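PDB 3IPJ: PTS system, IIabc component from Clostridium difficile, which probably acts as the EIIB domain of a sugar-transporting phosphotransferase system, carrying the phosphoryl group on its way to the incoming sugar. Local coordinates for residues 26-30 with 31-35; 36-39 with 40-43; 10-13 with 14-17; 74-77 with 78-82. All coordinates share one frame; numbering follows the deposited sequence.

Contact 1: residues 26-30 with 31-35; sequences THCAT and RLRVM
The sulfur of Cys28 sits at the tight end of this turn, where N-H groups from both sides converge on it. Arg33 NE reaches Cys28 SG at 3.4 Å along a nearly straight line (168° at the hydrogen), and the sulfur lies at the edge of the guanidinium, in its plane. Backbone Arg31 N and Thr30 N add weak bonds to the same atom. A chi1 of 61° sets SG between the backbone N and the carbonyl carbon of Cys28, turning it inward over the loop. Just behind, Cys28 N is bound to Arg31 O at 2.8 Å, while the same carbonyl oxygen takes a CA-H contact from His27 CA at 3.1 Å. This is the connection of a beta hairpin, strand 22-27 to strand 31-36, and it carries the predicted phosphocysteine of the EIIB domain; Cys28 has also been seen to bind zinc. Deeper in the ladder, Thr26 and Arg33 form an antiparallel hydrogen-bonded pair, with Thr26 N to Arg33 O at 3.0 Å. Their side chains run side by side in the same direction, but Thr26 CG2 approaches Arg33 CB no closer than 4.1 Å. On the face shared by His27 and Leu32, Leu32 is buried against Val75 and Tyr76. The turn's outer side is looser: Ala29 is exposed and points away, while the extended Arg31 chain leaves the hairpin and hydrogen-bonds Gln64 through NH1.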
loop_
_atom_site.group_PDB
_atom_site.type_symbol
_atom_site.label_atom_id
_atom_site.label_comp_id
_atom_site.label_asym_id
_atom_site.label_seq_id
_atom_site.Cartn_x
_atom_site.Cartn_y
_atom_site.Cartn_z
ATOM N N THR A 26 1.247 4.883 4.312
ATOM C CA THR A 26 2.337 5.765 3.853
ATOM C C THR A 26 3.333 4.896 3.101
ATOM O O THR A 26 3.009 3.753 2.721
ATOM C CB THR A 26 3.038 6.489 4.999
ATOM O OG1 THR A 26 3.850 7.551 4.449
ATOM C CG2 THR A 26 3.839 5.468 5.900
ATOM N N HIS A 27 4.540 5.399 2.912
ATOM C CA HIS A 27 5.530 4.630 2.194
ATOM C C HIS A 27 6.925 5.061 2.557
ATOM O O HIS A 27 7.098 6.115 3.128
ATOM C CB HIS A 27 5.290 4.706 0.639
ATOM C CG HIS A 27 5.775 5.986 0.013
ATOM N ND1 HIS A 27 4.979 7.109 -0.130
ATOM C CD2 HIS A 27 6.992 6.323 -0.460
ATOM C CE1 HIS A 27 5.680 8.075 -0.684
ATOM N NE2 HIS A 27 6.906 7.626 -0.886
ATOM N N CYS A 28 7.930 4.243 2.279
ATOM C CA CYS A 28 9.321 4.725 2.360
ATOM C C CYS A 28 9.881 4.618 0.928
ATOM O O CYS A 28 9.126 4.639 -0.066
ATOM C CB CYS A 28 10.191 3.955 3.389
ATOM S SG CYS A 28 10.368 2.151 3.024
ATOM N N ALA A 29 11.204 4.485 0.805
ATOM C CA ALA A 29 11.809 4.517 -0.511
ATOM C C ALA A 29 11.474 3.266 -1.249
ATOM O O ALA A 29 11.523 3.276 -2.480
ATOM C CB ALA A 29 13.366 4.722 -0.400
ATOM N N THR A 30 11.180 2.168 -0.529
ATOM C CA THR A 30 11.011 0.885 -1.242
ATOM C C THR A 30 9.739 0.178 -0.817
ATOM O O THR A 30 9.335 -0.775 -1.489
ATOM C CB THR A 30 12.215 -0.034 -1.024
ATOM O OG1 THR A 30 12.383 -0.216 0.395
ATOM C CG2 THR A 30 13.448 0.673 -1.547
ATOM N N ARG A 31 9.116 0.599 0.302
ATOM C CA ARG A 31 7.947 -0.135 0.792
ATOM C C ARG A 31 6.662 0.708 0.946
ATOM O O ARG A 31 6.679 1.850 1.392
ATOM C CB ARG A 31 8.263 -0.869 2.126
ATOM C CG ARG A 31 9.574 -1.560 2.153
ATOM C CD ARG A 31 9.777 -2.177 3.520
ATOM N NE ARG A 31 10.987 -3.024 3.499
ATOM C CZ ARG A 31 11.342 -3.858 4.500
ATOM N NH1 ARG A 31 10.587 -3.949 5.610
ATOM N NH2 ARG A 31 12.463 -4.579 4.405
ATOM N N LEU A 32 5.548 0.120 0.571
ATOM C CA LEU A 32 4.203 0.613 0.897
ATOM C C LEU A 32 3.914 0.095 2.319
ATOM O O LEU A 32 3.965 -1.101 2.574
ATOM C CB LEU A 32 3.246 0.042 -0.179
ATOM C CG LEU A 32 1.889 0.707 -0.231
ATOM C CD1 LEU A 32 1.992 2.195 -0.719
ATOM C CD2 LEU A 32 0.947 -0.134 -1.129
ATOM N N ARG A 33 3.622 1.000 3.243
ATOM C CA ARG A 33 3.470 0.632 4.623
ATOM C C ARG A 33 2.025 0.879 5.052
ATOM O O ARG A 33 1.579 2.018 5.123
ATOM C CB ARG A 33 4.471 1.420 5.444
ATOM C CG ARG A 33 5.898 0.922 5.299
ATOM C CD ARG A 33 6.856 2.024 5.753
ATOM N NE ARG A 33 8.248 1.586 5.662
ATOM C CZ ARG A 33 8.900 0.968 6.647
ATOM N NH1 ARG A 33 8.257 0.751 7.814
ATOM N NH2 ARG A 33 10.187 0.577 6.483
ATOM N N VAL A 34 1.300 -0.200 5.324
ATOM C CA VAL A 34 -0.150 -0.120 5.613
ATOM C C VAL A 34 -0.420 -0.479 7.084
ATOM O O VAL A 34 -0.153 -1.636 7.475
ATOM C CB VAL A 34 -0.931 -1.135 4.761
ATOM C CG1 VAL A 34 -2.440 -0.879 4.878
ATOM C CG2 VAL A 34 -0.461 -1.017 3.336
ATOM N N MET A 35 -0.920 0.479 7.889
ATOM C CA MET A 35 -1.312 0.196 9.283
ATOM C C MET A 35 -2.672 -0.497 9.129
ATOM O O MET A 35 -3.607 0.102 8.550
ATOM C CB MET A 35 -1.450 1.476 10.093
ATOM C CG MET A 35 -0.126 2.220 10.190
ATOM S SD MET A 35 1.030 1.405 11.341
ATOM C CE MET A 35 0.914 2.556 12.680
#

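Contact 2: residues 36-39 with 40-43; sequences VKDR and EIIN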
loop_
_atom_site.group_PDB
_atom_site.type_symbol
_atom_site.label_atom_id
_atom_site.label_comp_id
_atom_site.label_asym_id
_atom_site.label_seq_id
_atom_site.Cartn_x
_atom_site.Cartn_y
_atom_site.Cartn_z
ATOM N N VAL A 36 -2.760 -1.769 9.577
ATOM C CA VAL A 36 -3.973 -2.560 9.415
ATOM C C VAL A 36 -4.632 -2.873 10.799
ATOM O O VAL A 36 -3.968 -2.939 11.819
ATOM C CB VAL A 36 -3.696 -3.844 8.599
ATOM C CG1 VAL A 36 -3.337 -3.497 7.124
ATOM C CG2 VAL A 36 -2.591 -4.772 9.271
ATOM N N LYS A 37 -5.950 -3.068 10.787
ATOM C CA LYS A 37 -6.702 -3.474 11.958
ATOM C C LYS A 37 -6.435 -4.926 12.381
ATOM O O LYS A 37 -6.221 -5.244 13.563
ATOM C CB LYS A 37 -8.203 -3.223 11.737
ATOM C CG LYS A 37 -8.494 -1.734 11.361
ATOM C CD LYS A 37 -9.953 -1.542 11.068
ATOM C CE LYS A 37 -10.239 -0.311 10.190
ATOM N NZ LYS A 37 -11.745 -0.181 10.107
ATOM N N ASP A 38 -6.414 -5.815 11.409
ATOM C CA ASP A 38 -6.249 -7.262 11.656
ATOM C C ASP A 38 -5.342 -7.917 10.575
ATOM O O ASP A 38 -5.788 -8.239 9.454
ATOM C CB ASP A 38 -7.663 -7.875 11.662
ATOM C CG ASP A 38 -7.702 -9.333 12.037
ATOM O OD1 ASP A 38 -6.669 -9.874 12.477
ATOM O OD2 ASP A 38 -8.812 -9.922 11.920
ATOM N N ARG A 39 -4.066 -8.128 10.918
ATOM C CA ARG A 39 -3.191 -8.811 9.994
ATOM C C ARG A 39 -3.647 -10.255 9.667
ATOM O O ARG A 39 -3.370 -10.760 8.591
ATOM C CB ARG A 39 -1.712 -8.801 10.482
ATOM C CG ARG A 39 -1.354 -9.804 11.509
ATOM C CD ARG A 39 -1.092 -11.132 10.859
ATOM N NE ARG A 39 0.181 -11.224 10.142
ATOM C CZ ARG A 39 0.329 -11.390 8.829
ATOM N NH1 ARG A 39 -0.727 -11.381 8.015
ATOM N NH2 ARG A 39 1.546 -11.534 8.325
ATOM N N GLU A 40 -4.341 -10.884 10.611
ATOM C CA GLU A 40 -4.637 -12.302 10.561
ATOM C C GLU A 40 -5.710 -12.667 9.547
ATOM O O GLU A 40 -6.022 -13.869 9.385
ATOM C CB GLU A 40 -5.064 -12.822 11.959
ATOM C CG GLU A 40 -3.902 -12.886 12.885
ATOM C CD GLU A 40 -4.331 -12.916 14.353
ATOM O OE1 GLU A 40 -5.539 -13.089 14.673
ATOM O OE2 GLU A 40 -3.424 -12.746 15.205
ATOM N N ILE A 41 -6.297 -11.678 8.867
ATOM C CA ILE A 41 -7.188 -11.972 7.761
ATOM C C ILE A 41 -6.561 -11.621 6.386
ATOM O O ILE A 41 -7.248 -11.719 5.339
ATOM C CB ILE A 41 -8.493 -11.204 7.940
ATOM C CG1 ILE A 41 -8.193 -9.703 8.168
ATOM C CG2 ILE A 41 -9.291 -11.848 9.080
ATOM C CD1 ILE A 41 -9.445 -8.796 8.234
ATOM N N ILE A 42 -5.276 -11.206 6.382
ATOM C CA ILE A 42 -4.585 -10.820 5.150
ATOM C C ILE A 42 -3.817 -12.079 4.659
ATOM O O ILE A 42 -2.962 -12.630 5.381
ATOM C CB ILE A 42 -3.569 -9.637 5.390
ATOM C CG1 ILE A 42 -4.255 -8.378 5.938
ATOM C CG2 ILE A 42 -2.848 -9.244 4.064
ATOM C CD1 ILE A 42 -3.248 -7.249 6.170
ATOM N N ASN A 43 -4.130 -12.512 3.424
ATOM C CA ASN A 43 -3.545 -13.683 2.841
ATOM C C ASN A 43 -2.183 -13.286 2.220
ATOM O O ASN A 43 -2.125 -12.755 1.079
ATOM C CB ASN A 43 -4.500 -14.213 1.752
ATOM C CG ASN A 43 -4.006 -15.503 1.110
ATOM O OD1 ASN A 43 -2.842 -15.892 1.283
ATOM N ND2 ASN A 43 -4.895 -16.180 0.375
#
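Ile42 N donates to Arg39 O at 3.0 Å, the shortest polar bond here, closing a turn of four residues, Arg39 to Ile42, around a short 3-10 segment. The amide comes in from above the carbonyl plane of Arg39, 52° out of it. One residue earlier a side chain does the gripping: Asp38 OD1 accepts Glu40 N at 3.1 Å, making an Asx turn. With its CG anti to the backbone N (chi1 -174°), Asp38 reaches forward along the chain to Glu40 N, and the amide meets OD1 from above the carboxylate plane. Asp38 OD2 lies 3.5 Å from Ile41 CG2, the two side chains crossing at about a right angle. Glu40, seen to bind zinc, extends past Asp38, its OE1 4.1 Å from Asp38 OD1; two acids this close would probably disfavour each other's ionised forms. Arg39 bends at chi2 and chi3, laying CD 3.3 Å from Glu40 N before its NH2 forms a salt bridge with Asp44. Below the polar layer, Val36 and Ile42 meet tip to tip, CG1 to CD1 at 3.9 Å. The turn leads from strand 31-36 to helix 44-48, which Asn43 N-caps through weak bonds, and its two buried aliphatic side chains, Val36 and Ile42, both touch Ile17 of helix 5-17 and Tyr63 of strand 62-66.

Contact 3: residues 10-13 with 14-17; sequences ANEL and IKII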
loop_
_atom_site.group_PDB
_atom_site.type_symbol
_atom_site.label_atom_id
_atom_site.label_comp_id
_atom_site.label_asym_id
_atom_site.label_seq_id
_atom_site.Cartn_x
_atom_site.Cartn_y
_atom_site.Cartn_z
ATOM N N ALA A 10 -2.378 -1.333 -7.004
ATOM C CA ALA A 10 -3.013 -0.689 -5.843
ATOM C C ALA A 10 -4.326 -1.365 -5.570
ATOM O O ALA A 10 -4.642 -1.684 -4.419
ATOM C CB ALA A 10 -3.267 0.790 -6.106
ATOM N N ASN A 11 -5.136 -1.551 -6.594
ATOM C CA ASN A 11 -6.444 -2.184 -6.367
ATOM C C ASN A 11 -6.372 -3.618 -5.874
ATOM O O ASN A 11 -7.174 -4.020 -4.994
ATOM C CB ASN A 11 -7.378 -2.024 -7.572
ATOM C CG ASN A 11 -8.122 -0.703 -7.512
ATOM O OD1 ASN A 11 -7.739 0.221 -8.180
ATOM N ND2 ASN A 11 -9.150 -0.590 -6.630
ATOM N N GLU A 12 -5.435 -4.387 -6.435
ATOM C CA GLU A 12 -5.278 -5.780 -5.997
ATOM C C GLU A 12 -4.856 -5.767 -4.547
ATOM O O GLU A 12 -5.379 -6.554 -3.740
ATOM C CB GLU A 12 -4.289 -6.548 -6.839
ATOM C CG GLU A 12 -4.945 -6.880 -8.190
ATOM C CD GLU A 12 -4.057 -7.598 -9.268
ATOM O OE1 GLU A 12 -3.161 -8.396 -8.874
ATOM O OE2 GLU A 12 -4.313 -7.403 -10.537
ATOM N N LEU A 13 -3.905 -4.886 -4.201
ATOM C CA LEU A 13 -3.432 -4.800 -2.818
ATOM C C LEU A 13 -4.585 -4.452 -1.865
ATOM O O LEU A 13 -4.770 -5.165 -0.846
ATOM C CB LEU A 13 -2.245 -3.814 -2.707
ATOM C CG LEU A 13 -0.978 -4.377 -3.342
ATOM C CD1 LEU A 13 0.189 -3.325 -3.268
ATOM C CD2 LEU A 13 -0.584 -5.752 -2.803
ATOM N N ILE A 14 -5.360 -3.403 -2.183
ATOM C CA ILE A 14 -6.496 -2.985 -1.313
ATOM C C ILE A 14 -7.472 -4.176 -1.176
ATOM O O ILE A 14 -7.968 -4.457 -0.056
ATOM C CB ILE A 14 -7.314 -1.747 -1.847
ATOM C CG1 ILE A 14 -6.461 -0.519 -2.198
ATOM C CG2 ILE A 14 -8.344 -1.319 -0.841
ATOM C CD1 ILE A 14 -5.395 -0.269 -1.290
ATOM N N LYS A 15 -7.762 -4.856 -2.299
ATOM C CA LYS A 15 -8.667 -5.944 -2.266
ATOM C C LYS A 15 -8.208 -7.125 -1.367
ATOM O O LYS A 15 -9.012 -7.739 -0.660
ATOM C CB LYS A 15 -8.894 -6.473 -3.640
ATOM C CG LYS A 15 -9.978 -7.548 -3.653
ATOM C CD LYS A 15 -10.175 -8.101 -5.092
ATOM C CE LYS A 15 -8.798 -8.509 -5.689
ATOM N NZ LYS A 15 -8.557 -8.313 -7.174
ATOM N N ILE A 16 -6.922 -7.443 -1.389
ATOM C CA ILE A 16 -6.467 -8.513 -0.554
ATOM C C ILE A 16 -6.385 -8.136 0.952
ATOM O O ILE A 16 -6.675 -8.958 1.825
ATOM C CB ILE A 16 -5.112 -8.972 -1.074
ATOM C CG1 ILE A 16 -5.248 -9.458 -2.524
ATOM C CG2 ILE A 16 -4.558 -10.095 -0.235
ATOM C CD1 ILE A 16 -3.876 -9.483 -3.237
ATOM N N ILE A 17 -5.975 -6.916 1.254
ATOM C CA ILE A 17 -5.855 -6.457 2.662
ATOM C C ILE A 17 -7.275 -6.257 3.201
ATOM O O ILE A 17 -7.592 -6.646 4.313
ATOM C CB ILE A 17 -5.036 -5.155 2.706
ATOM C CG1 ILE A 17 -3.595 -5.423 2.226
ATOM C CG2 ILE A 17 -5.121 -4.424 4.073
ATOM C CD1 ILE A 17 -2.792 -4.138 1.887
#
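Ala10 and Ile14 begin a run of four backbone bonds along helix 5-17. Ile14 N reaches Ala10 O at 2.9 Å, and the same i to i+4 step joins Lys15 to Asn11, Ile16 to Glu12 and Ile17 to Leu13. A second kind of contact sets aliphatic carbons against the same carbonyl oxygens. Each of the three isoleucines has CG1 anti to its own carbonyl carbon, which swings that branch back over the preceding turn. As a result Ile14 CG1 lies 3.1 Å from Ala10 O, Ile16 CG1 lies 3.2 Å from Glu12 O, and Ile17 CG1 lies 3.3 Å from Leu13 O. In all three, CD1 stays near the same oxygen. Charged side chains make the third group. Glu12 and Lys15 lie alongside each other and point the same way, yet Lys15 NZ comes up against the aliphatic Glu12 CG at 4.0 Å. Its separation from Glu12 OE2 is 5.5 Å, too long for a salt bridge. Around the helix, Leu13 packs on Leu32 and Val47, Ile17 on Ile22, and Ile16 on Val47 and Val50. With Ala10, Leu13 and Ile17 buried and Asn11 and Lys15 exposed, the helix is amphipathic. Its cohesion within these residues comes from the four main-chain bonds, whose acceptor oxygens at Ala10, Glu12 and Leu13 lie under isoleucine branches, while the attraction between Glu12 and Lys15 is probably mild and diffuse.

Contact 4: residues 74-77 with 78-82; sequences KVYA and EVEKM
Tyr76 and Glu80 are brought together by their first torsions: the tyrosine CG stands anti to its backbone N (chi1 -173°), tipping the ring along the helix toward its C-terminal end, while a chi1 of -88° carries the extended glutamate chain back to meet it. The two side chains cross at about a right angle, their ring and carboxylate planes 38° apart, and Glu80 OE2 comes within 3.6 Å of Tyr76 CE2. The other oxygen, Glu80 OE1, turns over Ala77, 3.4 Å from its CA. A water joins that oxygen to the main chain, donating to Ala77 O at 2.6 Å and also to Glu80 OE1. Glu78, two residues earlier, makes a similar water bridge. Its chi1 sets CG against Lys74 O, the bend at chi2 turns the carboxylate to the water, and this second water donates to both Lys74 O and Glu78 OE2. Glu78 OE1 faces Lys81 NZ at 3.4 Å in a salt bridge whose hydrogen bond is weak, and takes a weak bond from Asn7 as well. Along the main chain of helix 71-79, Val79 N to Val75 O (3.0 Å) and Glu80 N to Tyr76 O (2.8 Å) are sound bonds, whereas Glu78 N makes only weak ones to Lys74 O and Val75 O. On the buried side, Val79 lies on Ile25. Glu78 and Glu80 thus reach the main chain through water, so that backbone carbonyls on the polar face of the helix are hydrated under acidic side chains, and Lys81 probably offsets part of the charge of Glu78.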
loop_
_atom_site.group_PDB
_atom_site.type_symbol
_atom_site.label_atom_id
_atom_site.label_comp_id
_atom_site.label_asym_id
_atom_site.label_seq_id
_atom_site.Cartn_x
_atom_site.Cartn_y
_atom_site.Cartn_z
ATOM N N LYS A 74 4.676 5.356 -7.436
ATOM C CA LYS A 74 3.667 5.296 -8.488
ATOM C C LYS A 74 2.441 4.548 -7.972
ATOM O O LYS A 74 1.299 4.903 -8.287
ATOM C CB LYS A 74 4.239 4.618 -9.729
ATOM C CG LYS A 74 5.441 5.439 -10.255
ATOM C CD LYS A 74 6.269 4.717 -11.407
ATOM C CE LYS A 74 7.634 5.474 -11.708
ATOM N NZ LYS A 74 7.570 6.643 -12.608
ATOM N N VAL A 75 2.679 3.530 -7.135
ATOM C CA VAL A 75 1.550 2.798 -6.499
ATOM C C VAL A 75 0.937 3.679 -5.413
ATOM O O VAL A 75 -0.310 3.774 -5.278
ATOM C CB VAL A 75 1.980 1.439 -5.943
ATOM C CG1 VAL A 75 0.870 0.776 -5.059
ATOM C CG2 VAL A 75 2.396 0.557 -7.140
ATOM N N TYR A 76 1.796 4.380 -4.685
ATOM C CA TYR A 76 1.259 5.242 -3.644
ATOM C C TYR A 76 0.315 6.322 -4.271
ATOM O O TYR A 76 -0.755 6.620 -3.744
ATOM C CB TYR A 76 2.430 5.819 -2.850
ATOM C CG TYR A 76 1.942 6.568 -1.674
ATOM C CD1 TYR A 76 1.388 5.901 -0.584
ATOM C CD2 TYR A 76 2.019 7.963 -1.632
ATOM C CE1 TYR A 76 0.903 6.613 0.548
ATOM C CE2 TYR A 76 1.524 8.664 -0.505
ATOM C CZ TYR A 76 0.985 7.956 0.553
ATOM O OH TYR A 76 0.511 8.602 1.606
ATOM N N ALA A 77 0.731 6.915 -5.393
ATOM C CA ALA A 77 -0.035 7.954 -6.077
ATOM C C ALA A 77 -1.456 7.464 -6.557
ATOM O O ALA A 77 -2.453 8.237 -6.609
ATOM C CB ALA A 77 0.801 8.521 -7.252
ATOM N N GLU A 78 -1.559 6.174 -6.885
ATOM C CA GLU A 78 -2.846 5.589 -7.189
ATOM C C GLU A 78 -3.667 5.476 -5.899
ATOM O O GLU A 78 -4.785 5.929 -5.855
ATOM C CB GLU A 78 -2.637 4.236 -7.850
ATOM C CG GLU A 78 -1.901 4.401 -9.153
ATOM C CD GLU A 78 -2.601 5.367 -10.124
ATOM O OE1 GLU A 78 -3.846 5.571 -10.020
ATOM O OE2 GLU A 78 -1.902 5.878 -11.053
ATOM N N VAL A 79 -3.098 4.893 -4.843
ATOM C CA VAL A 79 -3.847 4.754 -3.578
ATOM C C VAL A 79 -4.337 6.112 -3.045
ATOM O O VAL A 79 -5.458 6.220 -2.492
ATOM C CB VAL A 79 -2.965 4.136 -2.475
ATOM C CG1 VAL A 79 -3.649 4.312 -1.110
ATOM C CG2 VAL A 79 -2.531 2.639 -2.840
ATOM N N GLU A 80 -3.503 7.150 -3.229
ATOM C CA GLU A 80 -3.837 8.532 -2.833
ATOM C C GLU A 80 -5.191 9.069 -3.375
ATOM O O GLU A 80 -5.742 10.009 -2.799
ATOM C CB GLU A 80 -2.739 9.515 -3.266
ATOM C CG GLU A 80 -1.575 9.747 -2.283
ATOM C CD GLU A 80 -0.417 10.687 -2.793
ATOM O OE1 GLU A 80 0.081 10.553 -3.959
ATOM O OE2 GLU A 80 0.020 11.538 -1.954
ATOM N N LYS A 81 -5.715 8.535 -4.483
ATOM C CA LYS A 81 -6.990 9.033 -5.013
ATOM C C LYS A 81 -8.157 8.195 -4.469
ATOM O O LYS A 81 -9.319 8.597 -4.517
ATOM C CB LYS A 81 -7.002 9.027 -6.551
ATOM C CG LYS A 81 -5.747 9.551 -7.232
ATOM C CD LYS A 81 -5.672 8.993 -8.675
ATOM C CE LYS A 81 -4.401 9.398 -9.463
ATOM N NZ LYS A 81 -4.392 8.771 -10.873
ATOM N N MET A 82 -7.821 7.024 -3.942
ATOM C CA MET A 82 -8.809 6.059 -3.522
ATOM C C MET A 82 -9.542 6.545 -2.255
ATOM O O MET A 82 -10.576 6.005 -1.883
ATOM C CB MET A 82 -8.131 4.688 -3.311
ATOM C CG MET A 82 -7.697 3.948 -4.598
ATOM S SD MET A 82 -6.925 2.337 -4.268
ATOM C CE MET A 82 -6.476 1.983 -5.932
HETATM O O HOH W 1 0.993 6.148 -10.494
HETATM O O HOH W 2 -2.045 10.767 -6.183
#

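Overall arrangement
The contacts send side chains into the core on the helix-covered face of the antiparallel sheet. Contact 3 is the centre of the set, touching all the others: it meets contact 1 through Leu13 CD1 and Leu32 CD2, 3.9 Å apart, contact 2 through Ile17 CG2 and Val36 CG1 at 3.7 Å, and contact 4 through Ala10 CB and Val79 CG2 at 3.8 Å, where the two helices join directly. Contact 1 also touches contact 4, Thr26 CA lying 3.7 Å from Tyr76 CE1. Contact 2 follows contact 1 in the chain; from contact 4 its nearest atoms are about 11 Å away. The predicted phosphocysteine, Cys28, belongs to contact 1, with the Tyr76 side chain about 10 Å from its own.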